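DCN1-like protein 3 (Homo sapiens, PDB 4GBA) contributes to cullin neddylation, helping transfer NEDD8 from N-terminally acetylated NEDD8-conjugating E2 enzymes to cullin-RBX complexes through its DCUN1 (PONY) domain. Local coordinates at residues A[188-191]-A[192-196]; A[136-139]-A[140-143]. All coordinates share one frame; numbering follows the deposited sequence.

Contact 1 (A[188-191]-A[192-196]); sequences DTFV and EWEME
The carbonyl oxygen of F190 accepts the amide of E194, N to O 2.7 Å, in a bond bent at the hydrogen to 140°. It belongs to a run of four i to i+4 backbone bonds, the others being D188 to E192, T189 to W193 and V191 to M195. The bond from E192 N to D188 O is nearly straight at the hydrogen, 167°. The side chains of F190 and E194 run side by side in the same direction. E194 CB sits over one face of the F190 ring, 4.1 Å from CE1 and offset toward the rim, and the carboxylate plane lies within 16° of the ring plane. Both side chains leave the helix with CG anti to the backbone N, which sends them out together; E194 then bends at chi2, and its OE2 is taken up in salt bridges by R197 and R198. W193 meets the same phenylalanine obliquely, CE3 to CD1 4.2 Å, while its indole NE1 is hydrogen-bonded to E147. These residues form the inward side of helix 185-199, the last helix modelled in the DCUN1 domain, and it packs against helix 138-147: F190 and W193 both meet F144 edge-to-face. On another side of the helix E192 curls back along its own backbone, with CG 3.2 Å from D188 O and OE2 3.7 Å from V191 CG1. That fold brings E192 OE2 to 4.3 Å from D188 OD1, two like charges that probably disfavour each other somewhat. Further along, M195 lays CG against V191 O at 3.2 Å, and its chain, bent at chi2 and chi3, goes on to touch L174.

Contact 2 (A[136-139]-A[140-143]); sequences PVLD and QWLN
Three i to i+4 bonds shape the backbone here, W141 N to V137 O, L142 N to L138 O and N143 N to D139 O, all 3.0 to 3.1 Å long. They lie near the N-terminal end of helix 138-147, in the cullin-binding part of the DCUN1 domain. A water extends the pattern, donating to P136 O and accepting from Q140 N at 2.8 Å. On the apolar side L138 and L142 are one turn apart. L138 CD1 rests 3.7 Å from L142 CD1, its CG anti to the backbone N (chi1 -180°), which brings the CD1 branch alongside L142. The same methyl approaches the W141 indole obliquely, at its CD1. Around them the fold closes in: W141 stacks on F163 and meets W126 edge-to-face, while L142 reaches I123 and W126 of helix 119-129. On the polar side Q140, bent at chi2, presents its amide oxygen to N143. The bond, N143 ND2 to Q140 OE1, is 3.0 Å long and straight at the hydrogen (167°). With an alanine here in place of Q140, N143 ND2 would probably lose this acceptor and its amide be freer to turn. OE1 lies near the N143 amide plane, whereas ND2 stands above the plane of the Q140 side-chain carbonyl.

How the contacts relate
Contact 2 precedes contact 1 in the chain, yet their centres are only about 11 Å apart, because helix 185-199 returns to pack on helix 138-147. The F190 ring bridges them: F190 CE1 lies 3.4 Å from W141 CA, and F190 CZ lies 3.4 Å from V137 CG2, while the F190 and W141 rings meet edge-to-face. Beside it, W193 CZ3 rests 3.6 Å from Q140 O, and E194 OE1 packs on Q140 CB at 3.5 Å. Contact 1 thus supplies aromatic rings and a carboxylate to the face of helix 138-147 that carries contact 2. Both lie in the DCUN1 domain, which binds cullins and the acetylated E2.

Contact 1 (A[188-191]-A[192-196])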
loop_
_atom_site.group_PDB
_atom_site.type_symbol
_atom_site.label_atom_id
_atom_site.label_comp_id
_atom_site.label_asym_id
_atom_site.label_seq_id
_atom_site.Cartn_x
_atom_site.Cartn_y
_atom_site.Cartn_z
ATOM N N ASP A 188 17.155 -5.647 13.406
ATOM C CA ASP A 188 18.544 -5.954 13.759
ATOM C C ASP A 188 19.212 -6.846 12.705
ATOM O O ASP A 188 20.358 -6.611 12.311
ATOM C CB ASP A 188 18.647 -6.607 15.146
ATOM C CG ASP A 188 20.047 -6.468 15.753
ATOM O OD1 ASP A 188 20.602 -5.338 15.752
ATOM O OD2 ASP A 188 20.607 -7.486 16.220
ATOM N N THR A 189 18.487 -7.869 12.262
ATOM C CA THR A 189 18.936 -8.717 11.165
ATOM C C THR A 189 19.319 -7.871 9.949
ATOM O O THR A 189 20.272 -8.185 9.225
ATOM C CB THR A 189 17.831 -9.705 10.741
ATOM O OG1 THR A 189 17.416 -10.482 11.869
ATOM C CG2 THR A 189 18.327 -10.626 9.640
ATOM N N PHE A 190 18.561 -6.800 9.732
ATOM C CA PHE A 190 18.776 -5.919 8.599
ATOM C C PHE A 190 19.997 -5.051 8.814
ATOM O O PHE A 190 20.795 -4.859 7.909
ATOM C CB PHE A 190 17.551 -5.024 8.359
ATOM C CG PHE A 190 17.866 -3.773 7.586
ATOM C CD1 PHE A 190 18.135 -3.833 6.221
ATOM C CD2 PHE A 190 17.907 -2.539 8.221
ATOM C CE1 PHE A 190 18.439 -2.680 5.499
ATOM C CE2 PHE A 190 18.207 -1.378 7.507
ATOM C CZ PHE A 190 18.475 -1.450 6.143
ATOM N N VAL A 191 20.135 -4.508 10.011
ATOM C CA VAL A 191 21.273 -3.655 10.293
ATOM C C VAL A 191 22.585 -4.427 10.108
ATOM O O VAL A 191 23.552 -3.900 9.559
ATOM C CB VAL A 191 21.165 -3.019 11.689
ATOM C CG1 VAL A 191 22.509 -2.471 12.136
ATOM C CG2 VAL A 191 20.105 -1.914 11.677
ATOM N N GLU A 192 22.605 -5.682 10.549
ATOM C CA GLU A 192 23.781 -6.527 10.370
ATOM C C GLU A 192 24.045 -6.716 8.881
ATOM O O GLU A 192 25.127 -6.388 8.383
ATOM C CB GLU A 192 23.611 -7.890 11.063
ATOM C CG GLU A 192 23.265 -7.817 12.564
ATOM C CD GLU A 192 24.190 -6.886 13.364
ATOM O OE1 GLU A 192 25.006 -7.394 14.170
ATOM O OE2 GLU A 192 24.092 -5.644 13.202
ATOM N N TRP A 193 23.042 -7.240 8.182
ATOM C CA TRP A 193 23.106 -7.411 6.736
ATOM C C TRP A 193 23.580 -6.147 6.020
ATOM O O TRP A 193 24.313 -6.216 5.033
ATOM C CB TRP A 193 21.738 -7.822 6.209
ATOM C CG TRP A 193 21.658 -7.962 4.702
ATOM C CD1 TRP A 193 21.779 -9.120 3.976
ATOM C CD2 TRP A 193 21.412 -6.916 3.742
ATOM N NE1 TRP A 193 21.629 -8.857 2.633
ATOM C CE2 TRP A 193 21.401 -7.508 2.462
ATOM C CE3 TRP A 193 21.200 -5.531 3.841
ATOM C CZ2 TRP A 193 21.191 -6.774 1.292
ATOM C CZ3 TRP A 193 20.996 -4.798 2.675
ATOM C CH2 TRP A 193 20.990 -5.419 1.421
ATOM N N GLU A 194 23.161 -4.996 6.524
ATOM C CA GLU A 194 23.487 -3.728 5.891
ATOM C C GLU A 194 24.901 -3.269 6.242
ATOM O O GLU A 194 25.539 -2.554 5.463
ATOM C CB GLU A 194 22.460 -2.661 6.269
ATOM C CG GLU A 194 22.848 -1.253 5.856
ATOM C CD GLU A 194 22.877 -1.065 4.345
ATOM O OE1 GLU A 194 22.551 -2.033 3.620
ATOM O OE2 GLU A 194 23.223 0.049 3.886
ATOM N N MET A 195 25.385 -3.668 7.415
ATOM C CA MET A 195 26.793 -3.460 7.767
ATOM C C MET A 195 27.700 -4.311 6.875
ATOM O O MET A 195 28.726 -3.846 6.387
ATOM C CB MET A 195 27.055 -3.785 9.246
ATOM C CG MET A 195 26.511 -2.748 10.208
ATOM S SD MET A 195 26.828 -1.083 9.589
ATOM C CE MET A 195 28.440 -0.714 10.279
ATOM N N GLU A 196 27.312 -5.562 6.663
ATOM C CA GLU A 196 28.089 -6.452 5.816
ATOM C C GLU A 196 28.181 -5.938 4.382
ATOM O O GLU A 196 29.253 -5.991 3.776
ATOM C CB GLU A 196 27.527 -7.876 5.835
ATOM C CG GLU A 196 28.052 -8.759 4.706
ATOM C CD GLU A 196 29.578 -8.858 4.682
ATOM O OE1 GLU A 196 30.197 -8.794 5.769
ATOM O OE2 GLU A 196 30.154 -8.993 3.574
#

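Contact 2 (A[136-139]-A[140-143])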
loop_
_atom_site.group_PDB
_atom_site.type_symbol
_atom_site.label_atom_id
_atom_site.label_comp_id
_atom_site.label_asym_id
_atom_site.label_seq_id
_atom_site.Cartn_x
_atom_site.Cartn_y
_atom_site.Cartn_z
ATOM N N PRO A 136 15.737 7.554 3.631
ATOM C CA PRO A 136 17.097 7.100 3.308
ATOM C C PRO A 136 17.274 5.577 3.332
ATOM O O PRO A 136 17.927 5.025 2.445
ATOM C CB PRO A 136 17.938 7.758 4.400
ATOM C CG PRO A 136 17.206 9.029 4.691
ATOM C CD PRO A 136 15.741 8.701 4.556
ATOM N N VAL A 137 16.673 4.910 4.307
ATOM C CA VAL A 137 16.910 3.484 4.536
ATOM C C VAL A 137 16.068 2.533 3.679
ATOM O O VAL A 137 16.260 1.323 3.731
ATOM C CB VAL A 137 16.681 3.130 6.032
ATOM C CG1 VAL A 137 15.205 3.279 6.398
ATOM C CG2 VAL A 137 17.151 1.729 6.329
ATOM N N LEU A 138 15.141 3.069 2.892
ATOM C CA LEU A 138 14.171 2.231 2.185
ATOM C C LEU A 138 14.758 1.334 1.076
ATOM O O LEU A 138 14.383 0.163 0.962
ATOM C CB LEU A 138 13.026 3.086 1.628
ATOM C CG LEU A 138 11.908 2.377 0.857
ATOM C CD1 LEU A 138 11.112 1.445 1.767
ATOM C CD2 LEU A 138 10.989 3.394 0.228
ATOM N N ASP A 139 15.651 1.880 0.249
ATOM C CA ASP A 139 16.228 1.103 -0.852
ATOM C C ASP A 139 16.918 -0.172 -0.360
ATOM O O ASP A 139 16.679 -1.260 -0.898
ATOM C CB ASP A 139 17.213 1.939 -1.690
ATOM C CG ASP A 139 16.539 3.110 -2.414
ATOM O OD1 ASP A 139 15.360 2.985 -2.830
ATOM O OD2 ASP A 139 17.202 4.163 -2.570
ATOM N N GLN A 140 17.768 -0.039 0.657
ATOM C CA GLN A 140 18.502 -1.191 1.184
ATOM C C GLN A 140 17.597 -2.137 1.965
ATOM O O GLN A 140 17.750 -3.360 1.899
ATOM C CB GLN A 140 19.680 -0.747 2.052
ATOM C CG GLN A 140 20.771 -0.020 1.280
ATOM C CD GLN A 140 21.199 -0.749 0.001
ATOM O OE1 GLN A 140 21.076 -1.975 -0.116
ATOM N NE2 GLN A 140 21.699 0.016 -0.967
ATOM N N TRP A 141 16.651 -1.566 2.702
ATOM C CA TRP A 141 15.691 -2.364 3.441
ATOM C C TRP A 141 14.946 -3.291 2.483
ATOM O O TRP A 141 14.703 -4.448 2.803
ATOM C CB TRP A 141 14.723 -1.460 4.228
ATOM C CG TRP A 141 13.479 -2.156 4.740
ATOM C CD1 TRP A 141 12.229 -2.086 4.204
ATOM C CD2 TRP A 141 13.381 -3.029 5.872
ATOM N NE1 TRP A 141 11.353 -2.856 4.929
ATOM C CE2 TRP A 141 12.034 -3.446 5.966
ATOM C CE3 TRP A 141 14.297 -3.498 6.823
ATOM C CZ2 TRP A 141 11.574 -4.306 6.972
ATOM C CZ3 TRP A 141 13.844 -4.352 7.816
ATOM C CH2 TRP A 141 12.493 -4.750 7.883
ATOM N N LEU A 142 14.594 -2.785 1.303
ATOM C CA LEU A 142 13.861 -3.586 0.326
ATOM C C LEU A 142 14.768 -4.575 -0.423
ATOM O O LEU A 142 14.304 -5.629 -0.869
ATOM C CB LEU A 142 13.081 -2.698 -0.664
ATOM C CG LEU A 142 11.971 -1.777 -0.128
ATOM C CD1 LEU A 142 11.535 -0.789 -1.206
ATOM C CD2 LEU A 142 10.758 -2.542 0.434
ATOM N N ASN A 143 16.046 -4.224 -0.577
ATOM C CA ASN A 143 17.039 -5.163 -1.109
ATOM C C ASN A 143 17.210 -6.320 -0.149
ATOM O O ASN A 143 17.247 -7.484 -0.553
ATOM C CB ASN A 143 18.397 -4.490 -1.308
ATOM C CG ASN A 143 18.409 -3.533 -2.486
ATOM O OD1 ASN A 143 17.600 -3.651 -3.415
ATOM N ND2 ASN A 143 19.340 -2.582 -2.459
HETATM O O HOH W 1 18.751 2.474 1.474
#